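Local coordinates for protein tRNA (adenine(58)-N(1))-methyltransferase TrmI (Thermus thermophilus, PDB 2PWY) that catalyses the S-adenosyl-L-methionine-dependent methylation of N1 of adenosine 58 in tRNA and is required for growth at extreme temperatures, at residues G8-L12 against L21-K25. Sequence-based numbering, arbitrary orientation.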
# COMPACT_ATOMS: atom_id res chain seq x y z
N GLY A 8 27.38 16.77 -19.72
CA GLY A 8 26.07 16.35 -19.12
C GLY A 8 25.07 15.89 -20.17
O GLY A 8 24.77 16.64 -21.10
N PRO A 9 24.52 14.67 -20.02
CA PRO A 9 23.64 14.15 -21.07
C PRO A 9 22.29 14.86 -21.08
O PRO A 9 21.96 15.58 -20.13
CB PRO A 9 23.46 12.68 -20.68
CG PRO A 9 23.60 12.67 -19.19
CD PRO A 9 24.66 13.72 -18.90
N LEU A 10 21.54 14.68 -22.16
CA LEU A 10 20.19 15.20 -22.23
C LEU A 10 19.20 14.05 -22.18
O LEU A 10 19.55 12.92 -22.52
CB LEU A 10 20.00 15.98 -23.53
CG LEU A 10 20.87 17.22 -23.71
CD1 LEU A 10 20.74 17.71 -25.14
CD2 LEU A 10 20.48 18.32 -22.71
N LEU A 11 17.98 14.33 -21.74
CA LEU A 11 16.90 13.37 -21.85
C LEU A 11 15.84 14.00 -22.74
O LEU A 11 15.37 15.11 -22.48
CB LEU A 11 16.31 13.02 -20.47
CG LEU A 11 15.24 11.92 -20.46
CD1 LEU A 11 15.93 10.57 -20.47
CD2 LEU A 11 14.33 12.06 -19.23
N LEU A 12 15.49 13.28 -23.80
CA LEU A 12 14.46 13.72 -24.73
C LEU A 12 13.19 12.92 -24.46
O LEU A 12 13.26 11.72 -24.17
CB LEU A 12 14.92 13.49 -26.17
CG LEU A 12 16.29 14.03 -26.58
CD1 LEU A 12 16.52 13.79 -28.07
CD2 LEU A 12 16.43 15.52 -26.23
N LEU A 21 17.92 8.88 -23.59
CA LEU A 21 19.11 9.51 -23.04
C LEU A 21 20.09 9.73 -24.19
O LEU A 21 20.43 8.80 -24.93
CB LEU A 21 19.71 8.62 -21.94
CG LEU A 21 20.65 9.19 -20.88
CD1 LEU A 21 20.04 10.35 -20.07
CD2 LEU A 21 21.07 8.07 -19.95
N VAL A 22 20.51 10.98 -24.34
CA VAL A 22 21.37 11.37 -25.45
C VAL A 22 22.62 12.04 -24.90
O VAL A 22 22.54 12.91 -24.03
CB VAL A 22 20.62 12.28 -26.46
CG1 VAL A 22 21.54 12.77 -27.57
CG2 VAL A 22 19.41 11.54 -27.04
N PHE A 23 23.78 11.60 -25.38
CA PHE A 23 25.05 12.20 -25.02
C PHE A 23 25.49 13.02 -26.24
O PHE A 23 26.02 12.47 -27.21
CB PHE A 23 26.07 11.11 -24.65
CG PHE A 23 25.65 10.27 -23.47
CD1 PHE A 23 26.08 10.59 -22.18
CD2 PHE A 23 24.80 9.18 -23.64
CE1 PHE A 23 25.67 9.81 -21.08
CE2 PHE A 23 24.38 8.40 -22.55
CZ PHE A 23 24.82 8.71 -21.27
N PRO A 24 25.22 14.33 -26.21
CA PRO A 24 25.38 15.15 -27.42
C PRO A 24 26.82 15.21 -27.90
O PRO A 24 27.75 15.21 -27.09
CB PRO A 24 24.90 16.54 -26.98
CG PRO A 24 24.14 16.32 -25.71
CD PRO A 24 24.75 15.13 -25.06
N LYS A 25 27.00 15.25 -29.21
CA LYS A 25 28.31 15.42 -29.82
C LYS A 25 28.12 16.20 -31.12
O LYS A 25 27.10 16.06 -31.79
CB LYS A 25 28.99 14.07 -30.06
CG LYS A 25 28.34 13.19 -31.11
CD LYS A 25 28.81 11.75 -31.06
CE LYS A 25 28.43 11.03 -32.35
NZ LYS A 25 28.36 9.54 -32.18
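Pro-9, just before the strand, meets Leu-21, CB of the proline 4.2 Å from CD1 of the leucine. The same CB also lies over a face of the Phe-23 ring, 4.0 Å from its centroid and 29° off the normal, a CH-pi contact; the two side chains run side by side in the same direction. Leu-21 has CG anti to the backbone N (chi1 -159°), and chi2 of 58° then sets CD1 3.6 Å from Leu-10 O. The side chains of Leu-21 and Leu-11 cross at about a right angle, their CD1 atoms 4.1 Å apart. Beneath these groups Leu-10 and Val-22 form an antiparallel hydrogen-bonded pair, with both N-to-O distances, Leu-10 N to Val-22 O and Val-22 N to Leu-10 O, at 2.8 Å and almost straight N-H...O angles. The strands 10-13 and 19-22 make a beta hairpin at one edge of the antiparallel sheet of the small N-terminal domain, which may play a role in tRNA recognition. On the face of Leu-10 and Val-22, CG2 of Val-22 touches CD1 of Leu-12 at 3.8 Å, while CD1 of Leu-10 lies 3.7 Å from CG of Pro-24, past the end of the ladder. Helix 39-45 packs on this face through Leu-42 and His-39, and its Leu-43 touches Pro-24; Tyr-69 of helix 66-72 and Pro-64 contact both Pro-9 and Leu-21.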